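Local coordinates for protein phosphodiesterase (Candida albicans, PDB 6CPU) that belongs to the cyclic nucleotide phosphodiesterase family, a largely helical HD-type fold that holds a zinc and a magnesium ion, at residues A[333-346]-A[446-458]. Residues are numbered along the deposited sequence; the frame is centred on the assembly and turned at random.
Sequences SLNPIQTLGLLVAA and HDNTVKLISALLI
Leu342 packs both methyls against helix 446-462: its side chain crosses that of Leu457 at about a right angle, CD1 3.8 Å from Leu457 CB, and runs past Ile458 in the opposite direction, CD2 3.9 Å from Ile458 CB. Leu334, in the loop before helix 336-348, meets Leu457 tip to tip (CD1 to CD1, 4.0 Å) and rests CD2 on Ser454. Ile458 swings CG1 opposite its own backbone N (chi1 -162°), which carries CD1 to the backbone of Ala345 and Ala346. Equally close, the Gln338 amide lies across the Val450 methyls, OE1 3.6 Å from CG2. A capping box fixes it: Asn335 OD1 accepts from Gln338 N, Gln338 OE1 from Asn335 N, while NE2 donates to Ile403 O. In this mostly helical phosphodiesterase fold the two helical segments cross at -38°, 10.5 Å between axes, and both helices lead toward the metal site, where His349 and Asp462 bind zinc. No direct hydrogen bond joins the segments; a bridging water donates to Gln338 O and, at 2.7 Å, to Ser454 OG, whose own proton goes to Val450 O. The solvent side is looser: exposed His446 only skirts the Gln338 amide, planes 59° apart, and exposed Ser333 brushes Ile453 CG2 with CB at 4.3 Å.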
ATOM      1  N   SER A 333      -1.693 -25.168  -7.400  1.00 48.21           N
ATOM      2  CA  SER A 333      -2.555 -24.514  -8.379  1.00 48.34           C
ATOM      3  C   SER A 333      -1.788 -23.426  -9.133  1.00 46.17           C
ATOM      4  O   SER A 333      -1.837 -23.375 -10.360  1.00 48.80           O
ATOM      5  CB  SER A 333      -3.796 -23.923  -7.706  1.00 49.83           C
ATOM      6  OG  SER A 333      -4.583 -24.939  -7.107  1.00 50.61           O
ATOM      7  N   LEU A 334      -1.067 -22.580  -8.395  1.00 43.33           N
ATOM      8  CA  LEU A 334      -0.298 -21.485  -8.995  1.00 40.49           C
ATOM      9  C   LEU A 334       1.185 -21.822  -9.077  1.00 38.52           C
ATOM     10  O   LEU A 334       1.808 -22.190  -8.083  1.00 37.95           O
ATOM     11  CB  LEU A 334      -0.498 -20.187  -8.197  1.00 40.42           C
ATOM     12  CG  LEU A 334      -1.938 -19.685  -8.050  1.00 39.97           C
ATOM     13  CD1 LEU A 334      -1.990 -18.396  -7.235  1.00 41.01           C
ATOM     14  CD2 LEU A 334      -2.575 -19.476  -9.415  1.00 40.79           C
ATOM     15  N   ASN A 335       1.743 -21.692 -10.273  1.00 38.28           N
ATOM     16  CA  ASN A 335       3.170 -21.900 -10.504  1.00 38.83           C
ATOM     17  C   ASN A 335       4.020 -20.713  -9.976  1.00 38.51           C
ATOM     18  O   ASN A 335       3.459 -19.751  -9.418  1.00 36.69           O
ATOM     19  CB  ASN A 335       3.417 -22.210 -11.994  1.00 39.41           C
ATOM     20  CG  ASN A 335       3.387 -20.978 -12.886  1.00 41.30           C
ATOM     21  OD1 ASN A 335       3.196 -19.850 -12.422  1.00 40.94           O
ATOM     22  ND2 ASN A 335       3.586 -21.193 -14.184  1.00 42.03           N
ATOM     23  N   PRO A 336       5.363 -20.783 -10.120  1.00 37.34           N
ATOM     24  CA  PRO A 336       6.215 -19.748  -9.502  1.00 35.74           C
ATOM     25  C   PRO A 336       6.003 -18.310 -10.002  1.00 36.49           C
ATOM     26  O   PRO A 336       5.953 -17.394  -9.176  1.00 37.07           O
ATOM     27  CB  PRO A 336       7.634 -20.222  -9.828  1.00 36.92           C
ATOM     28  CG  PRO A 336       7.504 -21.715  -9.918  1.00 36.87           C
ATOM     29  CD  PRO A 336       6.169 -21.941 -10.570  1.00 37.41           C
ATOM     30  N   ILE A 337       5.885 -18.105 -11.312  1.00 35.72           N
ATOM     31  CA  ILE A 337       5.667 -16.745 -11.833  1.00 36.72           C
ATOM     32  C   ILE A 337       4.274 -16.214 -11.489  1.00 35.01           C
ATOM     33  O   ILE A 337       4.123 -15.031 -11.184  1.00 35.26           O
ATOM     34  CB  ILE A 337       5.980 -16.607 -13.342  1.00 38.33           C
ATOM     35  CG1 ILE A 337       6.101 -15.123 -13.712  1.00 39.44           C
ATOM     36  CG2 ILE A 337       4.933 -17.301 -14.205  1.00 38.87           C
ATOM     37  CD1 ILE A 337       6.782 -14.882 -15.040  1.00 41.81           C
ATOM     38  N   GLN A 338       3.266 -17.084 -11.508  1.00 33.15           N
ATOM     39  CA  GLN A 338       1.919 -16.728 -11.074  1.00 32.59           C
ATOM     40  C   GLN A 338       1.872 -16.419  -9.580  1.00 32.23           C
ATOM     41  O   GLN A 338       1.114 -15.551  -9.137  1.00 28.96           O
ATOM     42  CB  GLN A 338       0.936 -17.858 -11.366  1.00 33.62           C
ATOM     43  CG  GLN A 338       0.736 -18.140 -12.842  1.00 33.85           C
ATOM     44  CD  GLN A 338       0.307 -19.575 -13.107  1.00 34.46           C
ATOM     45  OE1 GLN A 338      -0.180 -20.270 -12.209  1.00 33.23           O
ATOM     46  NE2 GLN A 338       0.507 -20.029 -14.336  1.00 35.77           N
ATOM     47  N   THR A 339       2.659 -17.156  -8.802  1.00 30.53           N
ATOM     48  CA  THR A 339       2.783 -16.904  -7.369  1.00 31.85           C
ATOM     49  C   THR A 339       3.394 -15.508  -7.136  1.00 30.05           C
ATOM     50  O   THR A 339       2.910 -14.751  -6.298  1.00 29.89           O
ATOM     51  CB  THR A 339       3.651 -17.993  -6.692  1.00 33.53           C
ATOM     52  OG1 THR A 339       3.025 -19.271  -6.857  1.00 34.43           O
ATOM     53  CG2 THR A 339       3.830 -17.713  -5.216  1.00 33.45           C
ATOM     54  N   LEU A 340       4.447 -15.186  -7.883  1.00 29.19           N
ATOM     55  CA  LEU A 340       5.082 -13.861  -7.811  1.00 28.63           C
ATOM     56  C   LEU A 340       4.094 -12.766  -8.227  1.00 28.87           C
ATOM     57  O   LEU A 340       3.998 -11.731  -7.569  1.00 28.76           O
ATOM     58  CB  LEU A 340       6.331 -13.787  -8.688  1.00 27.80           C
ATOM     59  CG  LEU A 340       7.080 -12.442  -8.713  1.00 28.31           C
ATOM     60  CD1 LEU A 340       7.532 -12.042  -7.323  1.00 27.63           C
ATOM     61  CD2 LEU A 340       8.270 -12.477  -9.663  1.00 28.63           C
ATOM     62  N   GLY A 341       3.352 -13.012  -9.306  1.00 28.50           N
ATOM     63  CA  GLY A 341       2.317 -12.085  -9.769  1.00 28.34           C
ATOM     64  C   GLY A 341       1.248 -11.803  -8.731  1.00 29.43           C
ATOM     65  O   GLY A 341       0.796 -10.664  -8.598  1.00 28.32           O
ATOM     66  N   LEU A 342       0.845 -12.837  -7.991  1.00 28.64           N
ATOM     67  CA  LEU A 342      -0.146 -12.686  -6.936  1.00 29.11           C
ATOM     68  C   LEU A 342       0.420 -11.819  -5.812  1.00 27.06           C
ATOM     69  O   LEU A 342      -0.263 -10.921  -5.305  1.00 24.45           O
ATOM     70  CB  LEU A 342      -0.554 -14.048  -6.366  1.00 30.89           C
ATOM     71  CG  LEU A 342      -1.960 -14.228  -5.782  1.00 34.22           C
ATOM     72  CD1 LEU A 342      -1.929 -15.253  -4.659  1.00 35.51           C
ATOM     73  CD2 LEU A 342      -2.621 -12.958  -5.273  1.00 35.12           C
ATOM     74  N   LEU A 343       1.661 -12.106  -5.426  1.00 25.21           N
ATOM     75  CA  LEU A 343       2.317 -11.352  -4.363  1.00 24.88           C
ATOM     76  C   LEU A 343       2.496  -9.880  -4.745  1.00 23.82           C
ATOM     77  O   LEU A 343       2.208  -9.003  -3.939  1.00 22.58           O
ATOM     78  CB  LEU A 343       3.667 -11.961  -4.025  1.00 25.44           C
ATOM     79  CG  LEU A 343       3.545 -13.347  -3.386  1.00 25.72           C
ATOM     80  CD1 LEU A 343       4.891 -14.043  -3.374  1.00 25.63           C
ATOM     81  CD2 LEU A 343       2.960 -13.242  -1.992  1.00 25.88           C
ATOM     82  N   VAL A 344       2.972  -9.628  -5.962  1.00 24.61           N
ATOM     83  CA  VAL A 344       3.099  -8.256  -6.474  1.00 23.99           C
ATOM     84  C   VAL A 344       1.728  -7.550  -6.501  1.00 22.71           C
ATOM     85  O   VAL A 344       1.618  -6.407  -6.060  1.00 21.46           O
ATOM     86  CB  VAL A 344       3.841  -8.209  -7.832  1.00 24.17           C
ATOM     87  CG1 VAL A 344       3.759  -6.835  -8.466  1.00 24.38           C
ATOM     88  CG2 VAL A 344       5.309  -8.583  -7.643  1.00 25.44           C
ATOM     89  N   ALA A 345       0.677  -8.225  -6.961  1.00 22.08           N
ATOM     90  CA  ALA A 345      -0.668  -7.629  -6.922  1.00 21.35           C
ATOM     91  C   ALA A 345      -1.142  -7.304  -5.522  1.00 21.32           C
ATOM     92  O   ALA A 345      -1.728  -6.250  -5.306  1.00 21.49           O
ATOM     93  CB  ALA A 345      -1.684  -8.526  -7.618  1.00 21.51           C
ATOM     94  N   ALA A 346      -0.903  -8.191  -4.552  1.00 20.73           N
ATOM     95  CA  ALA A 346      -1.275  -7.889  -3.180  1.00 21.32           C
ATOM     96  C   ALA A 346      -0.545  -6.639  -2.674  1.00 21.50           C
ATOM     97  O   ALA A 346      -1.143  -5.786  -2.008  1.00 22.80           O
ATOM     98  CB  ALA A 346      -0.988  -9.087  -2.271  1.00 22.53           C
ATOM     99  N   HIS A 446      -7.098 -22.818 -18.791  1.00 47.55           N
ATOM    100  CA  HIS A 446      -6.021 -22.624 -17.824  1.00 47.96           C
ATOM    101  C   HIS A 446      -5.898 -21.151 -17.398  1.00 46.99           C
ATOM    102  O   HIS A 446      -5.838 -20.855 -16.206  1.00 45.67           O
ATOM    103  CB  HIS A 446      -4.690 -23.140 -18.375  1.00 47.50           C
ATOM    104  CG  HIS A 446      -3.578 -23.102 -17.375  1.00 49.35           C
ATOM    105  ND1 HIS A 446      -3.679 -23.691 -16.134  1.00 51.05           N
ATOM    106  CD2 HIS A 446      -2.350 -22.539 -17.425  1.00 50.86           C
ATOM    107  CE1 HIS A 446      -2.561 -23.496 -15.462  1.00 51.02           C
ATOM    108  NE2 HIS A 446      -1.736 -22.798 -16.223  1.00 52.36           N
ATOM    109  N   ASP A 447      -5.882 -20.242 -18.373  1.00 46.78           N
ATOM    110  CA  ASP A 447      -5.791 -18.800 -18.102  1.00 45.71           C
ATOM    111  C   ASP A 447      -6.856 -18.333 -17.104  1.00 45.15           C
ATOM    112  O   ASP A 447      -6.528 -17.718 -16.086  1.00 44.25           O
ATOM    113  CB  ASP A 447      -5.895 -17.993 -19.402  1.00 47.17           C
ATOM    114  CG  ASP A 447      -4.640 -18.091 -20.264  1.00 48.93           C
ATOM    115  OD1 ASP A 447      -3.681 -18.799 -19.878  1.00 51.29           O
ATOM    116  OD2 ASP A 447      -4.605 -17.447 -21.336  1.00 48.48           O
ATOM    117  N   ASN A 448      -8.123 -18.641 -17.377  1.00 43.31           N
ATOM    118  CA  ASN A 448      -9.214 -18.228 -16.484  1.00 43.48           C
ATOM    119  C   ASN A 448      -9.230 -18.966 -15.141  1.00 42.39           C
ATOM    120  O   ASN A 448      -9.790 -18.468 -14.163  1.00 40.79           O
ATOM    121  CB  ASN A 448     -10.573 -18.350 -17.180  1.00 44.42           C
ATOM    122  CG  ASN A 448     -10.722 -17.386 -18.341  1.00 45.10           C
ATOM    123  OD1 ASN A 448     -10.166 -16.289 -18.331  1.00 45.13           O
ATOM    124  ND2 ASN A 448     -11.476 -17.793 -19.352  1.00 45.69           N
ATOM    125  N   THR A 449      -8.616 -20.144 -15.093  1.00 41.79           N
ATOM    126  CA  THR A 449      -8.431 -20.873 -13.836  1.00 41.10           C
ATOM    127  C   THR A 449      -7.380 -20.185 -12.954  1.00 38.40           C
ATOM    128  O   THR A 449      -7.586 -20.018 -11.754  1.00 37.60           O
ATOM    129  CB  THR A 449      -8.031 -22.344 -14.099  1.00 43.17           C
ATOM    130  OG1 THR A 449      -9.113 -23.013 -14.761  1.00 42.90           O
ATOM    131  CG2 THR A 449      -7.710 -23.081 -12.802  1.00 43.49           C
ATOM    132  N   VAL A 450      -6.262 -19.800 -13.555  1.00 37.70           N
ATOM    133  CA  VAL A 450      -5.226 -19.034 -12.846  1.00 36.70           C
ATOM    134  C   VAL A 450      -5.829 -17.726 -12.306  1.00 35.42           C
ATOM    135  O   VAL A 450      -5.655 -17.401 -11.131  1.00 32.48           O
ATOM    136  CB  VAL A 450      -4.005 -18.758 -13.753  1.00 37.49           C
ATOM    137  CG1 VAL A 450      -3.061 -17.728 -13.138  1.00 37.39           C
ATOM    138  CG2 VAL A 450      -3.249 -20.053 -14.032  1.00 38.40           C
ATOM    139  N   LYS A 451      -6.569 -17.013 -13.156  1.00 34.41           N
ATOM    140  CA  LYS A 451      -7.238 -15.772 -12.751  1.00 35.00           C
ATOM    141  C   LYS A 451      -8.155 -15.959 -11.563  1.00 34.00           C
ATOM    142  O   LYS A 451      -8.164 -15.142 -10.651  1.00 31.84           O
ATOM    143  CB  LYS A 451      -8.070 -15.189 -13.896  1.00 36.38           C
ATOM    144  CG  LYS A 451      -7.294 -14.398 -14.927  1.00 37.52           C
ATOM    145  CD  LYS A 451      -8.201 -14.068 -16.098  1.00 39.50           C
ATOM    146  CE  LYS A 451      -7.837 -12.749 -16.739  1.00 42.30           C
ATOM    147  NZ  LYS A 451      -8.454 -12.626 -18.091  1.00 43.11           N
ATOM    148  N   LEU A 452      -8.950 -17.026 -11.575  1.00 34.89           N
ATOM    149  CA  LEU A 452      -9.934 -17.230 -10.523  1.00 34.34           C
ATOM    150  C   LEU A 452      -9.282 -17.586  -9.195  1.00 33.18           C
ATOM    151  O   LEU A 452      -9.665 -17.049  -8.158  1.00 34.80           O
ATOM    152  CB  LEU A 452     -10.949 -18.314 -10.914  1.00 36.17           C
ATOM    153  CG  LEU A 452     -12.020 -18.606  -9.861  1.00 36.62           C
ATOM    154  CD1 LEU A 452     -12.961 -17.425  -9.664  1.00 37.49           C
ATOM    155  CD2 LEU A 452     -12.805 -19.860 -10.241  1.00 38.69           C
ATOM    156  N   ILE A 453      -8.320 -18.501  -9.212  1.00 33.69           N
ATOM    157  CA  ILE A 453      -7.630 -18.866  -7.977  1.00 34.01           C
ATOM    158  C   ILE A 453      -6.913 -17.638  -7.408  1.00 32.31           C
ATOM    159  O   ILE A 453      -7.018 -17.346  -6.221  1.00 32.60           O
ATOM    160  CB  ILE A 453      -6.614 -20.011  -8.173  1.00 34.58           C
ATOM    161  CG1 ILE A 453      -7.310 -21.288  -8.674  1.00 36.81           C
ATOM    162  CG2 ILE A 453      -5.885 -20.294  -6.867  1.00 34.70           C
ATOM    163  CD1 ILE A 453      -8.552 -21.657  -7.900  1.00 37.33           C
ATOM    164  N   SER A 454      -6.214 -16.918  -8.276  1.00 33.20           N
ATOM    165  CA  SER A 454      -5.542 -15.673  -7.891  1.00 32.26           C
ATOM    166  C   SER A 454      -6.526 -14.681  -7.276  1.00 31.41           C
ATOM    167  O   SER A 454      -6.254 -14.118  -6.213  1.00 32.12           O
ATOM    168  CB  SER A 454      -4.855 -15.068  -9.101  1.00 32.66           C
ATOM    169  OG  SER A 454      -3.899 -15.974  -9.614  1.00 34.15           O
ATOM    170  N   ALA A 455      -7.682 -14.503  -7.923  1.00 30.91           N
ATOM    171  CA  ALA A 455      -8.726 -13.603  -7.434  1.00 30.75           C
ATOM    172  C   ALA A 455      -9.246 -13.998  -6.062  1.00 31.05           C
ATOM    173  O   ALA A 455      -9.461 -13.155  -5.195  1.00 31.10           O
ATOM    174  CB  ALA A 455      -9.879 -13.543  -8.424  1.00 30.64           C
ATOM    175  N   LEU A 456      -9.463 -15.290  -5.863  1.00 32.24           N
ATOM    176  CA  LEU A 456      -9.962 -15.771  -4.589  1.00 32.12           C
ATOM    177  C   LEU A 456      -8.934 -15.599  -3.481  1.00 29.51           C
ATOM    178  O   LEU A 456      -9.284 -15.257  -2.366  1.00 32.33           O
ATOM    179  CB  LEU A 456     -10.389 -17.240  -4.705  1.00 33.63           C
ATOM    180  CG  LEU A 456     -11.591 -17.477  -5.629  1.00 35.34           C
ATOM    181  CD1 LEU A 456     -11.757 -18.972  -5.901  1.00 36.68           C
ATOM    182  CD2 LEU A 456     -12.865 -16.879  -5.055  1.00 35.77           C
ATOM    183  N   LEU A 457      -7.672 -15.835  -3.789  1.00 29.67           N
ATOM    184  CA  LEU A 457      -6.630 -15.736  -2.774  1.00 30.20           C
ATOM    185  C   LEU A 457      -6.437 -14.285  -2.334  1.00 28.90           C
ATOM    186  O   LEU A 457      -6.421 -13.999  -1.139  1.00 28.45           O
ATOM    187  CB  LEU A 457      -5.321 -16.360  -3.263  1.00 29.99           C
ATOM    188  CG  LEU A 457      -5.346 -17.898  -3.327  1.00 30.52           C
ATOM    189  CD1 LEU A 457      -4.018 -18.435  -3.819  1.00 31.31           C
ATOM    190  CD2 LEU A 457      -5.703 -18.483  -1.970  1.00 30.85           C
ATOM    191  N   ILE A 458      -6.354 -13.364  -3.297  1.00 28.70           N
ATOM    192  CA  ILE A 458      -6.198 -11.952  -2.950  1.00 27.28           C
ATOM    193  C   ILE A 458      -7.444 -11.450  -2.221  1.00 26.51           C
ATOM    194  O   ILE A 458      -7.330 -10.658  -1.312  1.00 25.96           O
ATOM    195  CB  ILE A 458      -5.834 -11.081  -4.181  1.00 28.22           C
ATOM    196  CG1 ILE A 458      -5.237  -9.736  -3.733  1.00 27.85           C
ATOM    197  CG2 ILE A 458      -7.041 -10.886  -5.093  1.00 28.64           C
ATOM    198  CD1 ILE A 458      -4.703  -8.904  -4.885  1.00 28.76           C
TER
HETATM  199  O   HOH W   1      -1.747 -14.394  -9.415  1.00 37.37           O